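Local coordinates for protein glucose dehydrogenase (PDB 7CDY) that belongs to the glucose/sorbosone dehydrogenase family of beta-propeller proteins and carries a bound calcium ion, at residues 292-297 and 308-313; 140-144 and 155-159; 78-82 and 92-96. All blocks are in the same frame, centred on the assembly; numbering follows the deposited sequence.

Contacts 1 and 3 lie in hairpins of two antiparallel sheets of one beta-propeller chain; contact 2 lies in a loop joining two strands of a third. Along the sequence contact 3 comes first, then contact 2, then contact 1, each closed before the next opens. Contact 3 pairs neighbouring strands 76-84 and 90-99. Contact 2 closes the long loop that links strands 137-140 and 160-163. These two are neighbours, with centres 14 Å apart, and Leu141 packs on Thr92 between them. Contact 1 pairs strands 294-301 and 304-311 on the opposite side of the chain's centre, with its centre 28 to 29 Å from the other two.

Contact 1 (292-297 and 308-313)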
loop_
_atom_site.group_PDB
_atom_site.type_symbol
_atom_site.label_atom_id
_atom_site.label_comp_id
_atom_site.label_asym_id
_atom_site.label_seq_id
_atom_site.Cartn_x
_atom_site.Cartn_y
_atom_site.Cartn_z
ATOM N N GLN A 292 12.913 -7.689 -8.110
ATOM C CA GLN A 292 13.729 -7.287 -9.251
ATOM C C GLN A 292 14.531 -6.014 -9.001
ATOM O O GLN A 292 15.284 -5.593 -9.886
ATOM C CB GLN A 292 12.888 -7.194 -10.533
ATOM C CG GLN A 292 12.575 -8.567 -11.115
ATOM C CD GLN A 292 11.624 -8.522 -12.290
ATOM O OE1 GLN A 292 11.366 -7.459 -12.855
ATOM N NE2 GLN A 292 11.079 -9.680 -12.658
ATOM N N LYS A 293 14.403 -5.404 -7.825
ATOM C CA LYS A 293 15.284 -4.317 -7.378
ATOM C C LYS A 293 15.323 -3.174 -8.393
ATOM O O LYS A 293 16.372 -2.802 -8.925
ATOM C CB LYS A 293 16.692 -4.833 -7.051
ATOM C CG LYS A 293 16.712 -5.898 -5.982
ATOM C CD LYS A 293 18.117 -6.433 -5.734
ATOM C CE LYS A 293 18.102 -7.522 -4.674
ATOM N NZ LYS A 293 19.476 -8.009 -4.372
ATOM N N ALA A 294 14.149 -2.617 -8.672
ATOM C CA ALA A 294 14.031 -1.632 -9.738
ATOM C C ALA A 294 12.784 -0.785 -9.531
ATOM O O ALA A 294 11.973 -1.030 -8.631
ATOM C CB ALA A 294 14.013 -2.301 -11.118
ATOM N N LEU A 295 12.650 0.222 -10.383
ATOM C CA LEU A 295 11.474 1.074 -10.438
ATOM C C LEU A 295 10.819 0.895 -11.798
ATOM O O LEU A 295 11.491 0.994 -12.829
ATOM C CB LEU A 295 11.888 2.528 -10.237
ATOM C CG LEU A 295 10.777 3.578 -10.278
ATOM C CD1 LEU A 295 9.808 3.397 -9.106
ATOM C CD2 LEU A 295 11.395 4.971 -10.253
ATOM N N ILE A 296 9.526 0.604 -11.799
ATOM C CA ILE A 296 8.756 0.377 -13.014
ATOM C C ILE A 296 8.015 1.657 -13.358
ATOM O O ILE A 296 7.400 2.278 -12.481
ATOM C CB ILE A 296 7.766 -0.781 -12.806
ATOM C CG1 ILE A 296 8.522 -2.079 -12.536
ATOM C CG2 ILE A 296 6.833 -0.910 -13.993
ATOM C CD1 ILE A 296 7.644 -3.183 -11.963
ATOM N N ARG A 297 8.057 2.059 -14.628
ATOM C CA ARG A 297 7.264 3.187 -15.103
ATOM C C ARG A 297 6.308 2.706 -16.184
ATOM O O ARG A 297 6.745 2.221 -17.235
ATOM C CB ARG A 297 8.150 4.301 -15.659
ATOM C CG ARG A 297 7.338 5.509 -16.108
ATOM C CD ARG A 297 8.219 6.653 -16.552
ATOM N NE ARG A 297 8.774 6.427 -17.875
ATOM C CZ ARG A 297 8.269 6.941 -18.991
ATOM N NH1 ARG A 297 7.187 7.704 -18.944
ATOM N NH2 ARG A 297 8.844 6.686 -20.159
ATOM N N GLU A 308 5.884 -0.159 -20.788
ATOM C CA GLU A 308 6.518 -0.464 -19.509
ATOM C C GLU A 308 8.016 -0.208 -19.629
ATOM O O GLU A 308 8.687 -0.817 -20.474
ATOM C CB GLU A 308 6.260 -1.916 -19.083
ATOM C CG GLU A 308 7.055 -2.307 -17.844
ATOM C CD GLU A 308 6.793 -3.727 -17.374
ATOM O OE1 GLU A 308 7.452 -4.145 -16.397
ATOM O OE2 GLU A 308 5.962 -4.431 -17.981
ATOM N N GLU A 309 8.540 0.664 -18.774
ATOM C CA GLU A 309 9.956 0.992 -18.704
ATOM C C GLU A 309 10.499 0.552 -17.353
ATOM O O GLU A 309 9.758 0.482 -16.365
ATOM C CB GLU A 309 10.200 2.519 -18.870
ATOM C CG GLU A 309 11.672 2.970 -18.720
ATOM C CD GLU A 309 11.893 4.485 -18.784
ATOM O OE1 GLU A 309 10.915 5.255 -18.721
ATOM O OE2 GLU A 309 13.066 4.909 -18.896
ATOM N N ARG A 310 11.796 0.257 -17.309
ATOM C CA ARG A 310 12.495 -0.129 -16.089
ATOM C C ARG A 310 13.596 0.882 -15.804
ATOM O O ARG A 310 14.383 1.219 -16.699
ATOM C CB ARG A 310 13.112 -1.530 -16.233
ATOM C CG ARG A 310 12.115 -2.660 -16.470
ATOM C CD ARG A 310 11.037 -2.690 -15.389
ATOM N NE ARG A 310 10.162 -3.854 -15.480
ATOM C CZ ARG A 310 10.447 -5.036 -14.948
ATOM N NH1 ARG A 310 11.595 -5.211 -14.304
ATOM N NH2 ARG A 310 9.581 -6.038 -15.060
ATOM N N LEU A 311 13.671 1.338 -14.554
ATOM C CA LEU A 311 14.664 2.294 -14.087
ATOM C C LEU A 311 15.352 1.726 -12.854
ATOM O O LEU A 311 14.792 0.891 -12.142
ATOM C CB LEU A 311 14.022 3.655 -13.720
ATOM C CG LEU A 311 13.225 4.397 -14.796
ATOM C CD1 LEU A 311 11.809 3.845 -14.928
ATOM C CD2 LEU A 311 13.162 5.878 -14.455
ATOM N N LEU A 312 16.562 2.200 -12.588
ATOM C CA LEU A 312 17.339 1.885 -11.354
ATOM C C LEU A 312 17.739 0.413 -11.259
ATOM O O LEU A 312 18.161 0.008 -10.240
ATOM C CB LEU A 312 16.552 2.279 -10.096
ATOM C CG LEU A 312 15.922 3.666 -10.055
ATOM C CD1 LEU A 312 15.310 3.942 -8.693
ATOM C CD2 LEU A 312 16.913 4.750 -10.407
ATOM N N GLY A 313 17.754 -0.296 -12.381
ATOM C CA GLY A 313 18.112 -1.733 -12.391
ATOM C C GLY A 313 19.570 -2.045 -12.064
ATOM O O GLY A 313 19.838 -3.175 -11.843
HETATM O O HOH W 1 9.020 -9.190 -14.629
HETATM O O HOH W 2 17.746 -5.501 -11.633
HETATM O O HOH W 3 18.987 -3.487 -9.162
#
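Gln292 reaches across to Arg310 just before the first strand begins. Gln292 OE1 accepts a hydrogen bond from Arg310 NH1 at 2.7 Å and a weak one from NH2. The amide and guanidinium planes are nearly coplanar, 24° apart. A water also joins Gln292 NE2 to Arg310 NH2. Lys293 and Ala294 both face Ala289, forming a G1 bulge. Ala294 CB rests on Leu311 O at 3.4 Å. Leu295 and Leu311 exchange two backbone hydrogen bonds, and Leu295 CB also meets Leu312 CD1 at 4.0 Å. Ile296 lies alongside Arg310, with CG1 3.8 Å from Arg310 NE, over one face of the guanidinium. Glu308 OE1 accepts from both NE and NH2 of Arg310 and also bonds Trp261, which helps fix the arginine. Arg297 and Glu309 form the other backbone-bonded pair. The Arg297 chain bends at chi3 (77°), which turns NE to Glu309 OE1 at 2.6 Å. Arg297 NH2 reaches Glu309 OE1 at 2.9 Å. This salt bridge lies in the guanidinium plane, but the carboxylate is turned 80° against it. Leu295, Arg297, Glu309 and Leu311 share one face of the sheet. The pairing is that of the outer antiparallel hairpin in a four-stranded beta-propeller blade.

Contact 2 (140-144 and 155-159); sequences ALGEN and KLQGK
Backbone hydrogen bonds tie Leu141 to Lys159 and Gly142 to Gly158. Leu141 N points to Lys159 O at 2.9 Å. Gly158 N approaches Gly142 O at 3.0 Å from above the carbonyl plane. CA-H...O contacts add Gly158 CA to Leu141 O and Gln157 CA to Gly142 O. Within 155-159, Lys159 NZ folds back and donates hydrogen bonds to Lys155 O and Gln157 O. One hydrogen bond joins side chains across the contact: Gln157 NE2 donates to Asn144 OD1 at 2.9 Å. The donor stands 57° out of the Asn144 amide plane, and the two amides are turned 70° apart. A bend at chi2 (70°) carries the Gln157 amide over to Asn144. Gln157 NE2 also bonds Pro117 O, and Asn144 OD1 also accepts from Leu119 N. The remaining contacts are packing. Leu141 CD1 presses on Leu156 O at 3.3 Å and approaches Leu156 CB. Gln157 CB lies 3.8 Å from Glu143 CB, while the Glu143 carboxylate turns away to His124 and Trp229. The contact closes the base of the long loop between strands 137-140 and 160-163. Leu141 and Leu156 pack there against Phe113 of strand 109-114 and Val161 of strand 160-163.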
loop_
_atom_site.group_PDB
_atom_site.type_symbol
_atom_site.label_atom_id
_atom_site.label_comp_id
_atom_site.label_asym_id
_atom_site.label_seq_id
_atom_site.Cartn_x
_atom_site.Cartn_y
_atom_site.Cartn_z
ATOM N N ALA A 140 -6.285 -1.481 1.917
ATOM C CA ALA A 140 -6.005 -2.701 1.161
ATOM C C ALA A 140 -5.523 -3.782 2.122
ATOM O O ALA A 140 -4.535 -3.586 2.836
ATOM C CB ALA A 140 -4.958 -2.420 0.082
ATOM N N LEU A 141 -6.202 -4.926 2.129
ATOM C CA LEU A 141 -5.918 -6.007 3.067
ATOM C C LEU A 141 -5.521 -7.285 2.344
ATOM O O LEU A 141 -6.219 -7.732 1.427
ATOM C CB LEU A 141 -7.139 -6.290 3.938
ATOM C CG LEU A 141 -7.635 -5.117 4.782
ATOM C CD1 LEU A 141 -8.965 -5.451 5.434
ATOM C CD2 LEU A 141 -6.605 -4.761 5.846
ATOM N N GLY A 142 -4.404 -7.888 2.775
ATOM C CA GLY A 142 -4.046 -9.208 2.303
ATOM C C GLY A 142 -4.902 -10.284 2.950
ATOM O O GLY A 142 -5.690 -10.045 3.865
ATOM N N GLU A 143 -4.747 -11.507 2.444
ATOM C CA GLU A 143 -5.544 -12.648 2.982
ATOM C C GLU A 143 -4.776 -13.449 4.051
ATOM O O GLU A 143 -5.194 -14.547 4.317
ATOM C CB GLU A 143 -6.151 -13.557 1.894
ATOM C CG GLU A 143 -5.300 -13.844 0.665
ATOM C CD GLU A 143 -3.960 -14.547 0.852
ATOM O OE1 GLU A 143 -3.192 -14.104 1.679
ATOM O OE2 GLU A 143 -3.691 -15.474 0.106
ATOM N N ASN A 144 -3.715 -12.868 4.640
ATOM C CA ASN A 144 -3.031 -13.456 5.791
ATOM C C ASN A 144 -2.386 -14.804 5.469
ATOM O O ASN A 144 -2.033 -15.558 6.398
ATOM C CB ASN A 144 -3.962 -13.622 7.010
ATOM C CG ASN A 144 -4.437 -12.301 7.650
ATOM O OD1 ASN A 144 -5.268 -12.354 8.558
ATOM N ND2 ASN A 144 -3.947 -11.148 7.201
ATOM N N LYS A 155 -15.343 -12.550 5.801
ATOM C CA LYS A 155 -13.987 -12.409 6.316
ATOM C C LYS A 155 -13.303 -11.220 5.658
ATOM O O LYS A 155 -13.476 -10.979 4.463
ATOM C CB LYS A 155 -13.189 -13.696 6.092
ATOM C CG LYS A 155 -13.736 -14.829 6.960
ATOM C CD LYS A 155 -12.931 -16.096 6.895
ATOM C CE LYS A 155 -13.632 -17.185 7.702
ATOM N NZ LYS A 155 -13.215 -18.541 7.273
ATOM N N LEU A 156 -12.515 -10.476 6.437
ATOM C CA LEU A 156 -11.847 -9.283 5.932
ATOM C C LEU A 156 -10.481 -9.574 5.304
ATOM O O LEU A 156 -9.707 -8.646 5.036
ATOM C CB LEU A 156 -11.794 -8.207 7.018
ATOM C CG LEU A 156 -13.184 -7.653 7.320
ATOM C CD1 LEU A 156 -13.173 -6.881 8.623
ATOM C CD2 LEU A 156 -13.691 -6.774 6.185
ATOM N N GLN A 157 -10.200 -10.830 5.007
ATOM C CA GLN A 157 -8.999 -11.220 4.287
ATOM C C GLN A 157 -9.165 -10.968 2.796
ATOM O O GLN A 157 -10.200 -11.301 2.208
ATOM C CB GLN A 157 -8.779 -12.719 4.483
ATOM C CG GLN A 157 -8.011 -13.085 5.735
ATOM C CD GLN A 157 -8.813 -12.838 6.990
ATOM O OE1 GLN A 157 -10.045 -13.015 7.012
ATOM N NE2 GLN A 157 -8.127 -12.419 8.048
ATOM N N GLY A 158 -8.116 -10.446 2.161
ATOM C CA GLY A 158 -8.119 -10.308 0.709
ATOM C C GLY A 158 -9.166 -9.351 0.195
ATOM O O GLY A 158 -9.756 -9.583 -0.867
ATOM N N LYS A 159 -9.422 -8.289 0.943
ATOM C CA LYS A 159 -10.453 -7.317 0.630
ATOM C C LYS A 159 -9.831 -5.934 0.519
ATOM O O LYS A 159 -8.837 -5.617 1.189
ATOM C CB LYS A 159 -11.494 -7.240 1.762
ATOM C CG LYS A 159 -12.098 -8.571 2.189
ATOM C CD LYS A 159 -12.875 -9.182 1.047
ATOM C CE LYS A 159 -13.727 -10.390 1.451
ATOM N NZ LYS A 159 -12.916 -11.611 1.710
#

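Contact 3 (78-82 and 92-96); sequences YLSFA and TAVGY
Leu79 with Gly95 and Phe81 with Ala93 are the hydrogen-bonded pairs that join 78-82 to 92-96 in antiparallel fashion. Each pair exchanges two backbone hydrogen bonds. Leu79 N meets Gly95 O at 2.9 Å, and Ala93 N meets Phe81 O at 2.8 Å. Ser80-Val94, a non-hydrogen-bonded pair, lies between them; Tyr78-Tyr96 and Ala82-Thr92 flank them at the two ends. CA-H...O contacts bring the chains close at several of these positions, as from Ser80 CA to Ala93 O at 3.2 Å.

Two CH-pi contacts lie on opposite faces of the sheet. Tyr96 CB sits over one face of the Tyr78 ring, 3.9 Å from its centroid. Ala93 CB does the same for Phe81, at 4.0 Å from the ring centroid. Phe81 CG stands between the backbone N and the carbonyl carbon (chi1 60°), which swings the ring across onto Ala93.

The Tyr78 and Tyr96 side chains run side by side and point the same way. Their rings meet obliquely, with planes 57° apart, and Tyr78 CE2 comes within 3.6 Å of Tyr96 CD2. Ser80 CB touches Val94 CG2 at 4.0 Å. Tyr78 OH bonds Ala165 O, Tyr96 OH bonds Glu166 and Ser80 OG bonds Gly127 O.

The hairpin lies inside its sheet: strand 62-67 pairs with 76-84 on one side, and strand 109-114 pairs with 90-99. On one face Leu79 and Phe81 both pack on Phe109, and on the other Tyr78 and Val94 meet Leu137 and Ile139 of strand 137-140.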
loop_
_atom_site.group_PDB
_atom_site.type_symbol
_atom_site.label_atom_id
_atom_site.label_comp_id
_atom_site.label_asym_id
_atom_site.label_seq_id
_atom_site.Cartn_x
_atom_site.Cartn_y
_atom_site.Cartn_z
ATOM N N TYR A 78 -2.985 9.006 10.100
ATOM C CA TYR A 78 -3.424 7.615 10.113
ATOM C C TYR A 78 -2.222 6.683 9.996
ATOM O O TYR A 78 -1.234 6.995 9.312
ATOM C CB TYR A 78 -4.373 7.345 8.935
ATOM C CG TYR A 78 -5.698 8.074 9.027
ATOM C CD1 TYR A 78 -5.780 9.431 8.738
ATOM C CD2 TYR A 78 -6.862 7.405 9.401
ATOM C CE1 TYR A 78 -6.993 10.116 8.840
ATOM C CE2 TYR A 78 -8.082 8.082 9.498
ATOM C CZ TYR A 78 -8.130 9.428 9.205
ATOM O OH TYR A 78 -9.329 10.114 9.303
ATOM N N LEU A 79 -2.314 5.527 10.665
ATOM C CA LEU A 79 -1.305 4.475 10.562
ATOM C C LEU A 79 -1.995 3.145 10.338
ATOM O O LEU A 79 -3.058 2.887 10.911
ATOM C CB LEU A 79 -0.481 4.349 11.857
ATOM C CG LEU A 79 0.345 5.547 12.309
ATOM C CD1 LEU A 79 0.918 5.287 13.709
ATOM C CD2 LEU A 79 1.462 5.841 11.320
ATOM N N SER A 80 -1.385 2.291 9.527
ATOM C CA SER A 80 -1.760 0.889 9.490
ATOM C C SER A 80 -0.618 0.059 10.062
ATOM O O SER A 80 0.550 0.478 10.027
ATOM C CB SER A 80 -2.143 0.436 8.082
ATOM O OG SER A 80 -0.984 0.316 7.277
ATOM N N PHE A 81 -0.955 -1.101 10.628
ATOM C CA PHE A 81 0.049 -1.933 11.285
ATOM C C PHE A 81 -0.484 -3.341 11.473
ATOM O O PHE A 81 -1.692 -3.579 11.475
ATOM C CB PHE A 81 0.526 -1.342 12.624
ATOM C CG PHE A 81 -0.575 -1.152 13.670
ATOM C CD1 PHE A 81 -1.482 -0.097 13.578
ATOM C CD2 PHE A 81 -0.663 -2.008 14.770
ATOM C CE1 PHE A 81 -2.466 0.088 14.554
ATOM C CE2 PHE A 81 -1.643 -1.826 15.754
ATOM C CZ PHE A 81 -2.541 -0.782 15.637
ATOM N N ALA A 82 0.442 -4.283 11.623
ATOM C CA ALA A 82 0.066 -5.621 12.048
ATOM C C ALA A 82 -0.120 -5.603 13.558
ATOM O O ALA A 82 0.742 -5.099 14.289
ATOM C CB ALA A 82 1.166 -6.608 11.668
ATOM N N THR A 92 -4.264 -6.997 10.279
ATOM C CA THR A 92 -4.020 -5.582 10.053
ATOM C C THR A 92 -4.991 -4.723 10.857
ATOM O O THR A 92 -6.158 -5.083 11.049
ATOM C CB THR A 92 -4.155 -5.300 8.564
ATOM O OG1 THR A 92 -3.249 -6.169 7.882
ATOM C CG2 THR A 92 -3.816 -3.850 8.232
ATOM N N ALA A 93 -4.498 -3.587 11.353
ATOM C CA ALA A 93 -5.326 -2.601 12.029
ATOM C C ALA A 93 -4.983 -1.223 11.492
ATOM O O ALA A 93 -3.878 -0.998 10.977
ATOM C CB ALA A 93 -5.086 -2.626 13.541
ATOM N N VAL A 94 -5.950 -0.311 11.580
ATOM C CA VAL A 94 -5.792 1.063 11.121
ATOM C C VAL A 94 -6.301 1.976 12.226
ATOM O O VAL A 94 -7.369 1.720 12.807
ATOM C CB VAL A 94 -6.563 1.304 9.806
ATOM C CG1 VAL A 94 -6.434 2.756 9.349
ATOM C CG2 VAL A 94 -6.070 0.345 8.712
ATOM N N GLY A 95 -5.542 3.023 12.538
ATOM C CA GLY A 95 -5.980 3.998 13.515
ATOM C C GLY A 95 -5.479 5.375 13.143
ATOM O O GLY A 95 -4.822 5.559 12.116
ATOM N N TYR A 96 -5.770 6.348 14.005
ATOM C CA TYR A 96 -5.193 7.665 13.822
ATOM C C TYR A 96 -4.925 8.308 15.169
ATOM O O TYR A 96 -5.524 7.945 16.186
ATOM C CB TYR A 96 -6.040 8.575 12.922
ATOM C CG TYR A 96 -7.368 9.050 13.498
ATOM C CD1 TYR A 96 -7.417 10.066 14.458
ATOM C CD2 TYR A 96 -8.575 8.530 13.029
ATOM C CE1 TYR A 96 -8.633 10.527 14.967
ATOM C CE2 TYR A 96 -9.798 8.983 13.532
ATOM C CZ TYR A 96 -9.806 9.986 14.496
ATOM O OH TYR A 96 -11.001 10.452 15.003
#